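Local atomic coordinates of hypothetical protein MerP (PDB entry 1OSD), a protein that probably binds mercuric ions in the periplasm as part of bacterial mercury resistance, through a heavy-metal-associated domain whose cysteine pair is here oxidised to a disulfide. Residues 28-33 / 46-52; 18-22 / 34-38; 5-11 / 66-72. All blocks are in the same frame, centred on the assembly; numbering follows the deposited sequence. Where two conformers were deposited one is given.

Contact 1: residues 28-33 / 46-52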
loop_
_atom_site.group_PDB
_atom_site.type_symbol
_atom_site.label_atom_id
_atom_site.label_comp_id
_atom_site.label_asym_id
_atom_site.label_seq_id
_atom_site.Cartn_x
_atom_site.Cartn_y
_atom_site.Cartn_z
ATOM N N VAL A 28 -0.198 8.540 3.869
ATOM C CA VAL A 28 1.259 8.699 4.017
ATOM C C VAL A 28 1.747 9.841 3.191
ATOM O O VAL A 28 1.575 9.848 1.986
ATOM C CB VAL A 28 2.008 7.419 3.699
ATOM C CG1 VAL A 28 3.525 7.603 3.839
ATOM C CG2 VAL A 28 1.572 6.296 4.759
ATOM N N GLU A 29 2.273 10.835 3.899
ATOM C CA GLU A 29 2.858 12.007 3.272
ATOM C C GLU A 29 3.923 11.545 2.241
ATOM O O GLU A 29 4.871 10.795 2.570
ATOM C CB GLU A 29 3.479 13.054 4.250
ATOM C CG GLU A 29 3.852 14.388 3.529
ATOM C CD GLU A 29 2.669 15.109 2.876
ATOM O OE1 GLU A 29 1.480 15.028 3.334
ATOM O OE2 GLU A 29 2.921 15.806 1.909
ATOM N N GLY A 30 3.645 11.932 1.006
ATOM C CA GLY A 30 4.612 11.816 -0.072
ATOM C C GLY A 30 4.113 10.805 -1.064
ATOM O O GLY A 30 4.690 10.629 -2.116
ATOM N N VAL A 31 2.987 10.159 -0.724
ATOM C CA VAL A 31 2.324 9.313 -1.696
ATOM C C VAL A 31 1.395 10.114 -2.661
ATOM O O VAL A 31 0.614 10.983 -2.257
ATOM C CB VAL A 31 1.531 8.253 -1.020
ATOM C CG1 VAL A 31 0.630 7.550 -2.018
ATOM C CG2 VAL A 31 2.428 7.349 -0.280
ATOM N N SER A 32 1.473 9.747 -3.934
ATOM C CA SER A 32 0.727 10.342 -5.071
ATOM C C SER A 32 -0.495 9.601 -5.545
ATOM O O SER A 32 -1.432 10.225 -6.084
ATOM C CB SER A 32 1.656 10.423 -6.278
ATOM O OG SER A 32 2.546 11.356 -5.845
ATOM N N LYS A 33 -0.422 8.293 -5.486
ATOM C CA LYS A 33 -1.438 7.453 -6.124
ATOM C C LYS A 33 -1.336 6.068 -5.503
ATOM O O LYS A 33 -0.206 5.561 -5.292
ATOM C CB LYS A 33 -1.197 7.364 -7.635
ATOM C CG LYS A 33 -2.393 6.881 -8.458
ATOM C CD LYS A 33 -1.995 6.654 -9.944
ATOM C CE LYS A 33 -3.094 5.908 -10.802
ATOM N NZ LYS A 33 -4.456 6.570 -10.925
ATOM N N THR A 46 2.443 4.837 -5.976
ATOM C CA THR A 46 3.353 5.802 -6.603
ATOM C C THR A 46 3.653 6.902 -5.538
ATOM O O THR A 46 2.757 7.465 -4.898
ATOM C CB THR A 46 2.725 6.456 -7.799
ATOM O OG1 THR A 46 2.574 5.512 -8.862
ATOM C CG2 THR A 46 3.652 7.563 -8.353
ATOM N N PHE A 47 4.926 7.113 -5.314
ATOM C CA PHE A 47 5.313 7.940 -4.187
ATOM C C PHE A 47 6.675 8.601 -4.426
ATOM O O PHE A 47 7.508 8.178 -5.311
ATOM C CB PHE A 47 5.362 7.075 -2.895
ATOM C CG PHE A 47 6.530 6.098 -2.860
ATOM C CD1 PHE A 47 7.745 6.475 -2.302
ATOM C CD2 PHE A 47 6.406 4.762 -3.372
ATOM C CE1 PHE A 47 8.858 5.582 -2.252
ATOM C CE2 PHE A 47 7.553 3.882 -3.392
ATOM C CZ PHE A 47 8.779 4.310 -2.796
ATOM N N ASP A 48 6.937 9.607 -3.569
ATOM C CA ASP A 48 8.218 10.276 -3.615
ATOM C C ASP A 48 9.190 9.782 -2.575
ATOM O O ASP A 48 8.920 9.944 -1.398
ATOM C CB ASP A 48 7.928 11.749 -3.532
ATOM C CG ASP A 48 9.148 12.595 -3.720
ATOM O OD1 ASP A 48 8.981 13.875 -3.741
ATOM O OD2 ASP A 48 10.313 12.159 -3.713
ATOM N N ASP A 49 10.288 9.159 -3.028
ATOM C CA ASP A 49 11.232 8.437 -2.207
ATOM C C ASP A 49 12.167 9.332 -1.376
ATOM O O ASP A 49 12.872 8.844 -0.482
ATOM C CB ASP A 49 12.020 7.446 -2.977
ATOM C CG ASP A 49 13.089 8.079 -3.874
ATOM O OD1 ASP A 49 13.653 7.289 -4.618
ATOM O OD2 ASP A 49 13.431 9.295 -3.941
ATOM N N ALA A 50 12.070 10.645 -1.647
ATOM C CA ALA A 50 12.614 11.653 -0.817
ATOM C C ALA A 50 11.748 11.965 0.362
ATOM O O ALA A 50 12.250 12.653 1.272
ATOM C CB ALA A 50 12.753 12.973 -1.603
ATOM N N LYS A 51 10.473 11.593 0.305
ATOM C CA LYS A 51 9.473 11.919 1.350
ATOM C C LYS A 51 9.066 10.734 2.175
ATOM O O LYS A 51 8.645 10.892 3.371
ATOM C CB LYS A 51 8.210 12.535 0.683
ATOM C CG LYS A 51 8.493 13.949 0.125
ATOM C CD LYS A 51 7.635 14.347 -0.952
ATOM C CE LYS A 51 7.829 15.842 -1.491
ATOM N NZ LYS A 51 6.544 16.649 -1.428
ATOM N N THR A 52 9.121 9.549 1.558
ATOM C CA THR A 52 8.752 8.336 2.238
ATOM C C THR A 52 9.432 7.127 1.625
ATOM O O THR A 52 10.262 7.272 0.712
ATOM C CB THR A 52 7.160 8.223 2.321
ATOM O OG1 THR A 52 6.786 7.191 3.237
ATOM C CG2 THR A 52 6.477 7.843 0.973
HETATM O O HOH W 1 3.888 15.395 -0.856
#
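Gly30 O accepts from Asp48 N at 2.9 Å, and Lys33 O from Thr46 N at 2.8 Å, at the end of the hairpin where strand 31-37 begins and strand 42-48 finishes. Between them the pattern breaks: Thr46 O accepts from Ser32 N at 2.8 Å and, weakly, from Lys33 N, making three good bonds and one weak. Two residues of one strand thus face a single residue of the other, which defines a classic beta bulge; the strand axes run 154° apart.

Turns close both loops. A type II turn spans Val28 to Val31 and puts Gly30 at a positive phi of 113°, its CA 3.7 Å from Lys51 CB. In the opposing loop Asp48 O takes both Lys51 N and Thr52 N, while Asp48 OD2 accepts Ala50 N from above its carboxylate plane, an Asx turn. The same OD2 also receives Ala1 N.

Among packed side chains, Val31 CG2 meets Phe47 CB at 3.9 Å on the face covered by helix 54-63, where Leu57 touches both. The Phe47 ring itself turns away from Val31, its CG lying between backbone N and carbonyl carbon (chi1 71°). On the other face Thr46 CB lies 4.0 Å from Lys33 CB and its CG2 nears Ser32 CB, while Thr46 OG1 shares a hydrogen bond with Thr4 OG1. Separately, the Val28 CG1 methyl abuts the Thr52 OG1 hydroxyl at 3.3 Å, the side chains crossing at about a right angle.

Glu29 OE2 and Lys51 NZ stand 5.0 Å apart; in the modelled conformer of Lys51, one water donates to the carboxylate and accepts from the ammonium. The directional bonds across this surface contact are therefore main-chain, side chains add packing, and these charges meet only through water.

Contact 2: residues 18-22 / 34-38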
loop_
_atom_site.group_PDB
_atom_site.type_symbol
_atom_site.label_atom_id
_atom_site.label_comp_id
_atom_site.label_asym_id
_atom_site.label_seq_id
_atom_site.Cartn_x
_atom_site.Cartn_y
_atom_site.Cartn_z
ATOM N N PRO A 18 -9.895 -3.633 0.380
ATOM C CA PRO A 18 -9.145 -2.792 -0.600
ATOM C C PRO A 18 -9.158 -1.323 -0.178
ATOM O O PRO A 18 -8.126 -0.636 -0.247
ATOM C CB PRO A 18 -9.868 -3.068 -1.932
ATOM C CG PRO A 18 -10.253 -4.530 -1.741
ATOM C CD PRO A 18 -10.855 -4.524 -0.312
ATOM N N ILE A 19 -10.306 -0.858 0.277
ATOM C CA ILE A 19 -10.413 0.537 0.635
ATOM C C ILE A 19 -9.736 0.890 1.946
ATOM O O ILE A 19 -9.146 1.976 2.077
ATOM C CB ILE A 19 -11.866 0.978 0.524
ATOM C CG1 ILE A 19 -12.222 1.041 -1.012
ATOM C CG2 ILE A 19 -12.102 2.288 1.303
ATOM C CD1 ILE A 19 -13.389 1.836 -1.372
ATOM N N THR A 20 -9.717 -0.060 2.835
ATOM C CA THR A 20 -9.062 0.073 4.088
ATOM C C THR A 20 -7.602 0.326 3.803
ATOM O O THR A 20 -6.979 1.187 4.444
ATOM C CB THR A 20 -9.280 -1.132 5.012
ATOM O OG1 THR A 20 -10.651 -1.225 5.456
ATOM C CG2 THR A 20 -8.426 -0.948 6.337
ATOM N N VAL A 21 -7.057 -0.411 2.867
ATOM C CA VAL A 21 -5.612 -0.421 2.559
ATOM C C VAL A 21 -5.255 0.848 1.807
ATOM O O VAL A 21 -4.322 1.543 2.174
ATOM C CB VAL A 21 -5.152 -1.695 1.824
ATOM C CG1 VAL A 21 -3.573 -1.495 1.200
ATOM C CG2 VAL A 21 -5.381 -3.053 2.686
ATOM N N LYS A 22 -6.087 1.201 0.821
ATOM C CA LYS A 22 -5.933 2.309 0.013
ATOM C C LYS A 22 -5.884 3.529 0.945
ATOM O O LYS A 22 -4.946 4.316 0.848
ATOM C CB LYS A 22 -7.093 2.418 -0.972
ATOM C CG LYS A 22 -6.989 3.645 -1.974
ATOM C CD LYS A 22 -8.096 3.493 -3.043
ATOM C CE LYS A 22 -7.906 4.071 -4.408
ATOM N NZ LYS A 22 -6.913 5.190 -4.597
ATOM N N VAL A 34 -2.501 5.540 -5.141
ATOM C CA VAL A 34 -2.687 4.179 -4.706
ATOM C C VAL A 34 -3.876 3.503 -5.426
ATOM O O VAL A 34 -5.050 3.997 -5.433
ATOM C CB VAL A 34 -2.876 4.079 -3.254
ATOM C CG1 VAL A 34 -2.943 2.622 -2.863
ATOM C CG2 VAL A 34 -1.669 4.651 -2.520
ATOM N N ASP A 35 -3.578 2.384 -6.088
ATOM C CA ASP A 35 -4.666 1.573 -6.632
ATOM C C ASP A 35 -4.557 0.172 -6.060
ATOM O O ASP A 35 -3.466 -0.450 -6.083
ATOM C CB ASP A 35 -4.527 1.515 -8.132
ATOM C CG ASP A 35 -4.871 2.840 -8.788
ATOM O OD1 ASP A 35 -4.199 3.160 -9.780
ATOM O OD2 ASP A 35 -5.811 3.582 -8.402
ATOM N N VAL A 36 -5.692 -0.353 -5.641
ATOM C CA VAL A 36 -5.751 -1.654 -4.981
ATOM C C VAL A 36 -6.532 -2.610 -5.821
ATOM O O VAL A 36 -7.544 -2.219 -6.399
ATOM C CB VAL A 36 -6.387 -1.584 -3.645
ATOM C CG1 VAL A 36 -5.474 -0.881 -2.658
ATOM C CG2 VAL A 36 -7.805 -0.809 -3.763
ATOM N N THR A 37 -6.171 -3.864 -5.734
ATOM C CA THR A 37 -6.856 -4.966 -6.455
ATOM C C THR A 37 -7.156 -6.112 -5.569
ATOM O O THR A 37 -6.259 -6.774 -4.980
ATOM C CB THR A 37 -6.065 -5.410 -7.718
ATOM O OG1 THR A 37 -5.930 -4.257 -8.570
ATOM C CG2 THR A 37 -6.890 -6.428 -8.496
ATOM N N PHE A 38 -8.451 -6.321 -5.386
ATOM C CA PHE A 38 -8.942 -7.387 -4.466
ATOM C C PHE A 38 -8.502 -8.788 -4.974
ATOM O O PHE A 38 -7.988 -9.613 -4.207
ATOM C CB PHE A 38 -10.503 -7.295 -4.234
ATOM C CG PHE A 38 -11.123 -8.451 -3.352
ATOM C CD1 PHE A 38 -11.613 -9.616 -3.931
ATOM C CD2 PHE A 38 -11.083 -8.375 -1.936
ATOM C CE1 PHE A 38 -12.135 -10.704 -3.137
ATOM C CE2 PHE A 38 -11.554 -9.403 -1.130
ATOM C CZ PHE A 38 -12.062 -10.591 -1.721
#
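Pro18 and Val36 form the closest apolar contact between residues 18-22 and 34-38. The CG2 methyl of Val36 comes up against the helix's first turn, 3.6 Å from Pro18 CB and 3.5 Å from Pro18 O. Its CG1 methyl enters the gap between Pro18 and Lys22, one helical turn apart, and lies 4.0 Å from Lys22 CB. With chi1 at -71°, CG2 sits between the backbone N and carbonyl carbon, and both branches are spread across the helix surface. Val21 CG1 closes the flank of Val36 CG1 more loosely, at 4.3 Å.

Farther along, the proline ring leans on Phe38: its CG is 3.7 Å from Phe38 CB and approaches the aromatic ring at an edge, near the ring plane. This is helix-on-sheet packing in the alpha/beta sandwich of the heavy-metal-associated fold, with segment axes 8.2 Å apart and running 155° from parallel. Pro18 directly follows Cys17, whose disulfide with Cys14 spans the start of this helix.

At the other end Val34 points its CB toward the helix, brings CG1 to 4.2 Å from Lys22 CA, and is also touched by Ile25 and Ser26. Lys22 reaches over to the main chain, its CD and CE near Val34 O. NZ is modelled as a hydrogen bond to that oxygen, at a separation so short that its geometry is doubtful. Asp35 OD2 lies 4.3 Å from Lys22 NZ, too far for a salt bridge.

Contact 3: residues 5-11 / 66-72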
loop_
_atom_site.group_PDB
_atom_site.type_symbol
_atom_site.label_atom_id
_atom_site.label_comp_id
_atom_site.label_asym_id
_atom_site.label_seq_id
_atom_site.Cartn_x
_atom_site.Cartn_y
_atom_site.Cartn_z
ATOM N N VAL A 5 5.845 1.104 -6.655
ATOM C CA VAL A 5 6.016 -0.192 -6.019
ATOM C C VAL A 5 4.672 -0.900 -5.920
ATOM O O VAL A 5 3.637 -0.283 -5.680
ATOM C CB VAL A 5 6.659 -0.032 -4.649
ATOM C CG1 VAL A 5 5.736 0.678 -3.658
ATOM C CG2 VAL A 5 7.172 -1.414 -4.087
ATOM N N THR A 6 4.706 -2.217 -6.136
ATOM C CA THR A 6 3.618 -3.104 -5.918
ATOM C C THR A 6 3.777 -3.917 -4.639
ATOM O O THR A 6 4.756 -4.643 -4.427
ATOM C CB THR A 6 3.398 -4.082 -7.119
ATOM O OG1 THR A 6 3.134 -3.342 -8.297
ATOM C CG2 THR A 6 2.145 -4.907 -6.897
ATOM N N LEU A 7 2.685 -3.930 -3.880
ATOM C CA LEU A 7 2.684 -4.566 -2.578
ATOM C C LEU A 7 1.714 -5.673 -2.597
ATOM O O LEU A 7 0.616 -5.577 -3.146
ATOM C CB LEU A 7 2.357 -3.586 -1.462
ATOM C CG LEU A 7 3.209 -2.337 -1.261
ATOM C CD1 LEU A 7 2.702 -1.470 -0.041
ATOM C CD2 LEU A 7 4.740 -2.696 -1.154
ATOM N N SER A 8 2.145 -6.773 -2.005
ATOM C CA SER A 8 1.296 -7.929 -1.767
ATOM C C SER A 8 0.644 -7.787 -0.421
ATOM O O SER A 8 1.346 -7.651 0.571
ATOM C CB SER A 8 2.072 -9.241 -1.911
ATOM O OG SER A 8 2.488 -9.298 -3.252
ATOM N N VAL A 9 -0.682 -7.962 -0.369
ATOM C CA VAL A 9 -1.393 -7.788 0.925
ATOM C C VAL A 9 -2.246 -9.014 1.262
ATOM O O VAL A 9 -3.433 -9.018 0.960
ATOM C CB VAL A 9 -2.187 -6.553 0.907
ATOM C CG1 VAL A 9 -2.656 -6.221 2.274
ATOM C CG2 VAL A 9 -1.375 -5.415 0.262
ATOM N N PRO A 10 -1.627 -10.063 1.801
ATOM C CA PRO A 10 -2.291 -11.394 1.867
ATOM C C PRO A 10 -3.562 -11.438 2.690
ATOM O O PRO A 10 -4.448 -12.267 2.450
ATOM C CB PRO A 10 -1.198 -12.331 2.402
ATOM C CG PRO A 10 -0.140 -11.408 3.027
ATOM C CD PRO A 10 -0.192 -10.129 2.176
ATOM N N GLY A 11 -3.677 -10.538 3.661
ATOM C CA GLY A 11 -4.896 -10.401 4.400
ATOM C C GLY A 11 -6.088 -9.636 3.897
ATOM O O GLY A 11 -7.112 -9.522 4.653
ATOM N N TYR A 66 -3.145 -5.156 7.947
ATOM C CA TYR A 66 -2.853 -5.887 6.762
ATOM C C TYR A 66 -1.377 -5.698 6.361
ATOM O O TYR A 66 -1.029 -4.928 5.448
ATOM C CB TYR A 66 -3.831 -5.477 5.639
ATOM C CG TYR A 66 -5.274 -5.434 6.102
ATOM C CD1 TYR A 66 -6.103 -6.546 5.949
ATOM C CD2 TYR A 66 -5.826 -4.276 6.670
ATOM C CE1 TYR A 66 -7.459 -6.504 6.335
ATOM C CE2 TYR A 66 -7.195 -4.237 7.050
ATOM C CZ TYR A 66 -7.965 -5.328 6.891
ATOM O OH TYR A 66 -9.220 -5.367 7.405
ATOM N N PRO A 67 -0.497 -6.419 7.070
ATOM C CA PRO A 67 0.936 -6.416 6.792
ATOM C C PRO A 67 1.195 -6.684 5.299
ATOM O O PRO A 67 0.426 -7.421 4.756
ATOM C CB PRO A 67 1.475 -7.538 7.746
ATOM C CG PRO A 67 0.538 -7.456 8.914
ATOM C CD PRO A 67 -0.790 -7.311 8.199
ATOM N N SER A 68 2.238 -6.115 4.698
ATOM C CA SER A 68 2.496 -6.320 3.280
ATOM C C SER A 68 3.995 -6.359 3.037
ATOM O O SER A 68 4.725 -6.130 3.933
ATOM C CB SER A 68 1.819 -5.246 2.498
ATOM O OG SER A 68 2.471 -3.980 2.670
ATOM N N SER A 69 4.405 -6.776 1.842
ATOM C CA SER A 69 5.767 -6.884 1.334
ATOM C C SER A 69 5.715 -6.547 -0.143
ATOM O O SER A 69 4.690 -6.521 -0.736
ATOM C CB SER A 69 6.250 -8.283 1.482
ATOM O OG SER A 69 5.330 -9.196 0.934
ATOM N N VAL A 70 6.864 -6.320 -0.747
ATOM C CA VAL A 70 7.010 -6.109 -2.234
ATOM C C VAL A 70 6.557 -7.373 -2.903
ATOM O O VAL A 70 6.923 -8.432 -2.454
ATOM C CB VAL A 70 8.537 -5.790 -2.544
ATOM C CG1 VAL A 70 8.865 -5.771 -4.016
ATOM C CG2 VAL A 70 8.808 -4.525 -2.004
ATOM N N LYS A 71 5.739 -7.248 -3.953
ATOM C CA LYS A 71 5.264 -8.326 -4.705
ATOM C C LYS A 71 6.424 -9.174 -5.250
ATOM O O LYS A 71 7.464 -8.630 -5.663
ATOM C CB LYS A 71 4.389 -7.791 -5.851
ATOM C CG LYS A 71 3.612 -8.887 -6.521
ATOM C CD LYS A 71 3.301 -8.610 -7.995
ATOM C CE LYS A 71 3.334 -9.910 -8.779
ATOM N NZ LYS A 71 2.057 -10.625 -8.748
ATOM N N GLN A 72 6.227 -10.490 -5.252
ATOM C CA GLN A 72 7.272 -11.389 -5.729
ATOM C C GLN A 72 7.341 -11.533 -7.254
ATOM O O GLN A 72 8.425 -11.817 -7.812
ATOM C CB GLN A 72 7.118 -12.774 -5.103
ATOM C CG GLN A 72 5.792 -13.477 -5.272
ATOM C CD GLN A 72 5.828 -14.855 -4.551
ATOM O OE1 GLN A 72 5.278 -14.994 -3.435
ATOM N NE2 GLN A 72 6.569 -15.825 -5.142
ATOM O OXT GLN A 72 6.282 -11.396 -7.895
HETATM O O HOH W 2 -2.044 -8.669 5.184
#
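Val9 lays its CG1 methyl against Tyr66 CB at 3.6 Å, the two side chains crossing obliquely. CG1 stands anti to the backbone N (chi1 -168°), which sends this branch to the tyrosine while CG2 turns to Ser68 CB at 3.9 Å. Beyond CB, the Tyr66 ring presents its edge to Gly11: the carbonyl O of Gly11 lies in the ring plane, 3.4 Å from Tyr66 CD1. The rest of the ring packs on helix 17-26, touching Cys17, Thr20 and Val21.

Backbone pairing holds the middle of the contact. Lys71 N donates to Thr6 O at 2.8 Å with an N-H...O angle of 170°, and Ser8 N meets Ser69 O at 2.9 Å. The return bond from Ser69 N to Ser8 O is weak. Leu7 and Val70 form the adjoining non-hydrogen-bonded pair, but their side chains diverge. Past the paired residues a water takes over, accepting from Gly11 N and donating to Pro67 O.

Thr6 and Lys71 lie side by side, pointing the same way, with Thr6 CG2 3.8 Å from Lys71 CB. Ser68 OG comes within 3.7 Å of Leu7 CD1, yet it shares a hydrogen bond with Thr61 OG1 of helix 54-63; Tyr66 O also bonds Thr61 OG1, so that two links from this segment to the helix are both gathered on the one hydroxyl.

Short strand 69-70 thereby joins the edge of strand 2-8 antiparallel, completing the four-stranded sheet of the ferredoxin-like beta-alpha-beta-beta-alpha-beta fold characteristic of heavy-metal-associated domains.

How the contacts relate
All three contacts bear on one antiparallel sheet, ordered 31-37, 42-48, 2-8, 69-70. Contact 1 joins the first two strands, contact 3 the last two. Contacts 1 and 2 share strand 31-37 and their segments alternate along the chain, with centres about 16 Å apart; both are nested inside the loop closed by contact 3. Contacts 1 and 3, about 17 Å apart between centres, meet where Phe47 CE2 packs 3.7 Å from Val5 CG1; contacts 2 and 3, about 11 Å apart, where Val21 CG2 lies 4.2 Å from Val9 CG1. Contact 3 thus closes the chain's two ends into one sheet, on which contact 2 probably helps to seat the disulfide-bearing helix start.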